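ATP phosphoribosyltransferase regulatory subunit (Bacillus halodurans, PDB 3OD1) probably works as the regulatory partner of HisG in the first step of histidine biosynthesis and may allow feedback control by histidine. Local coordinates at residues R187-L192 / L273-Y278. Numbering follows the deposited sequence.
Sequences RLRRFL and LHMSYY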
loop_
_atom_site.group_PDB
_atom_site.type_symbol
_atom_site.label_atom_id
_atom_site.label_comp_id
_atom_site.label_asym_id
_atom_site.label_seq_id
_atom_site.Cartn_x
_atom_site.Cartn_y
_atom_site.Cartn_z
ATOM N N ARG B 187 -20.440 8.486 -33.154
ATOM C CA ARG B 187 -19.775 7.616 -34.118
ATOM C C ARG B 187 -18.402 8.163 -34.495
ATOM O O ARG B 187 -17.431 7.405 -34.632
ATOM C CB ARG B 187 -20.647 7.448 -35.371
ATOM C CG ARG B 187 -20.562 6.066 -36.011
ATOM C CD ARG B 187 -21.739 5.798 -36.948
ATOM N NE ARG B 187 -21.910 4.368 -37.210
ATOM C CZ ARG B 187 -22.062 3.834 -38.420
ATOM N NH1 ARG B 187 -22.068 4.610 -39.497
ATOM N NH2 ARG B 187 -22.210 2.520 -38.554
ATOM N N LEU B 188 -18.330 9.480 -34.660
ATOM C CA LEU B 188 -17.066 10.166 -34.924
ATOM C C LEU B 188 -16.135 10.134 -33.706
ATOM O O LEU B 188 -14.950 9.831 -33.836
ATOM C CB LEU B 188 -17.314 11.611 -35.373
ATOM C CG LEU B 188 -17.625 11.814 -36.859
ATOM C CD1 LEU B 188 -18.190 13.213 -37.133
ATOM C CD2 LEU B 188 -16.386 11.552 -37.702
ATOM N N ARG B 189 -16.679 10.445 -32.529
ATOM C CA ARG B 189 -15.903 10.483 -31.287
ATOM C C ARG B 189 -15.255 9.131 -30.989
ATOM O O ARG B 189 -14.153 9.062 -30.433
ATOM C CB ARG B 189 -16.802 10.878 -30.110
ATOM C CG ARG B 189 -16.210 11.938 -29.183
ATOM C CD ARG B 189 -17.047 12.104 -27.914
ATOM N NE ARG B 189 -18.472 11.907 -28.162
ATOM C CZ ARG B 189 -19.298 12.854 -28.594
ATOM N NH1 ARG B 189 -18.849 14.078 -28.830
ATOM N NH2 ARG B 189 -20.577 12.577 -28.797
ATOM N N ARG B 190 -15.959 8.060 -31.342
ATOM C CA ARG B 190 -15.473 6.702 -31.139
ATOM C C ARG B 190 -14.187 6.454 -31.929
ATOM O O ARG B 190 -13.239 5.863 -31.410
ATOM C CB ARG B 190 -16.544 5.701 -31.555
ATOM C CG ARG B 190 -16.056 4.269 -31.624
ATOM C CD ARG B 190 -15.977 3.692 -30.253
ATOM N NE ARG B 190 -17.231 3.888 -29.537
ATOM C CZ ARG B 190 -17.421 3.520 -28.275
ATOM N NH1 ARG B 190 -16.427 2.941 -27.603
ATOM N NH2 ARG B 190 -18.596 3.733 -27.692
ATOM N N PHE B 191 -14.149 6.922 -33.176
ATOM C CA PHE B 191 -12.926 6.811 -33.976
ATOM C C PHE B 191 -11.748 7.502 -33.284
ATOM O O PHE B 191 -10.642 6.961 -33.245
ATOM C CB PHE B 191 -13.118 7.372 -35.386
ATOM C CG PHE B 191 -13.947 6.494 -36.278
ATOM C CD1 PHE B 191 -13.442 5.295 -36.750
ATOM C CD2 PHE B 191 -15.233 6.866 -36.642
ATOM C CE1 PHE B 191 -14.202 4.480 -37.571
ATOM C CE2 PHE B 191 -16.004 6.054 -37.466
ATOM C CZ PHE B 191 -15.490 4.861 -37.929
ATOM N N LEU B 192 -11.993 8.690 -32.740
ATOM C CA LEU B 192 -10.951 9.450 -32.044
ATOM C C LEU B 192 -10.528 8.736 -30.770
ATOM O O LEU B 192 -9.341 8.611 -30.476
ATOM C CB LEU B 192 -11.438 10.865 -31.708
ATOM C CG LEU B 192 -11.810 11.736 -32.914
ATOM C CD1 LEU B 192 -12.553 12.995 -32.481
ATOM C CD2 LEU B 192 -10.563 12.090 -33.721
ATOM N N LEU B 273 -10.284 10.921 -24.084
ATOM C CA LEU B 273 -9.832 9.946 -23.081
ATOM C C LEU B 273 -10.947 8.984 -22.687
ATOM O O LEU B 273 -10.703 7.940 -22.094
ATOM C CB LEU B 273 -9.275 10.656 -21.834
ATOM C CG LEU B 273 -7.923 11.397 -21.892
ATOM C CD1 LEU B 273 -7.576 11.975 -20.522
ATOM C CD2 LEU B 273 -6.802 10.480 -22.349
ATOM N N HIS B 274 -12.180 9.339 -23.033
ATOM C CA HIS B 274 -13.342 8.617 -22.553
ATOM C C HIS B 274 -14.538 9.117 -23.352
ATOM O O HIS B 274 -14.547 10.262 -23.807
ATOM C CB HIS B 274 -13.526 8.896 -21.056
ATOM C CG HIS B 274 -14.407 7.911 -20.352
ATOM N ND1 HIS B 274 -15.779 7.917 -20.484
ATOM C CD2 HIS B 274 -14.115 6.907 -19.490
ATOM C CE1 HIS B 274 -16.294 6.949 -19.744
ATOM N NE2 HIS B 274 -15.306 6.320 -19.133
HETATM N N MSE B 275 -15.546 8.276 -23.542
HETATM C CA MSE B 275 -16.709 8.709 -24.312
HETATM C C MSE B 275 -17.587 9.738 -23.589
HETATM O O MSE B 275 -18.294 10.508 -24.245
HETATM C CB MSE B 275 -17.539 7.509 -24.791
HETATM C CG MSE B 275 -16.804 6.602 -25.780
HETATM SE SE MSE B 275 -16.440 7.494 -27.484
HETATM C CE MSE B 275 -18.278 7.588 -28.173
ATOM N N SER B 276 -17.546 9.776 -22.258
ATOM C CA SER B 276 -18.464 10.670 -21.529
ATOM C C SER B 276 -17.924 11.279 -20.229
ATOM O O SER B 276 -18.344 12.353 -19.805
ATOM C CB SER B 276 -19.757 9.927 -21.204
ATOM O OG SER B 276 -19.470 8.709 -20.531
ATOM N N TYR B 277 -16.999 10.585 -19.598
ATOM C CA TYR B 277 -16.596 10.898 -18.229
ATOM C C TYR B 277 -15.959 12.279 -18.054
ATOM O O TYR B 277 -16.320 13.019 -17.142
ATOM C CB TYR B 277 -15.645 9.808 -17.765
ATOM C CG TYR B 277 -15.072 9.953 -16.388
ATOM C CD1 TYR B 277 -15.726 9.400 -15.284
ATOM C CD2 TYR B 277 -13.837 10.568 -16.189
ATOM C CE1 TYR B 277 -15.189 9.489 -14.018
ATOM C CE2 TYR B 277 -13.287 10.662 -14.914
ATOM C CZ TYR B 277 -13.973 10.115 -13.835
ATOM O OH TYR B 277 -13.445 10.192 -12.559
ATOM N N TYR B 278 -15.013 12.622 -18.920
ATOM C CA TYR B 278 -14.365 13.932 -18.848
ATOM C C TYR B 278 -15.213 14.985 -19.538
ATOM O O TYR B 278 -15.844 14.711 -20.560
ATOM C CB TYR B 278 -12.964 13.890 -19.456
ATOM C CG TYR B 278 -12.032 12.940 -18.749
ATOM C CD1 TYR B 278 -11.352 13.327 -17.606
ATOM C CD2 TYR B 278 -11.831 11.647 -19.234
ATOM C CE1 TYR B 278 -10.489 12.439 -16.949
ATOM C CE2 TYR B 278 -10.977 10.761 -18.595
ATOM C CZ TYR B 278 -10.310 11.159 -17.457
ATOM O OH TYR B 278 -9.465 10.262 -16.837
#
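In this class-II aminoacyl-tRNA synthetase fold, the loop between strands 265-268 and 281-286 of the central mixed sheet comes up to helix 182-193, and within 273-278 only Met275, deposited as selenomethionine, touches the helix at 187-192, its side chain meeting Arg189 and Arg190. The long, flexible and unbranched chain suits the place, since the backbones stay well apart: the CA atoms of Met275 and Arg190 lie 7.2 Å from each other. With CG anti to the carbonyl carbon (chi1 -65°) and further bends at chi2 and chi3, Met275 curls against the helix, bringing SE to 3.9 Å from CA of Arg190. Its methyl CE continues to CB of Arg189, 4.1 Å away. The Arg189 chain folds at chi3, and its guanidinium turns to Asp186, with which NH2 forms a salt bridge, while NE is buried with no partner. Leu188 and Leu192, one turn apart on the helix, pack on helices 168-179 and 197-206. Within the loop, the amide N of Ser276 donates to ND1 of His274 at 3.1 Å, nearly straight and in the imidazole plane. The Arg190 chain, bent at chi2 and chi3, crosses Met275 at about a right angle and lays one flat guanidinium face on its apolar chain, with CG of Met275 3.7 Å above the plane, displaced toward the rim and 3.9 Å from NH2 of Arg190.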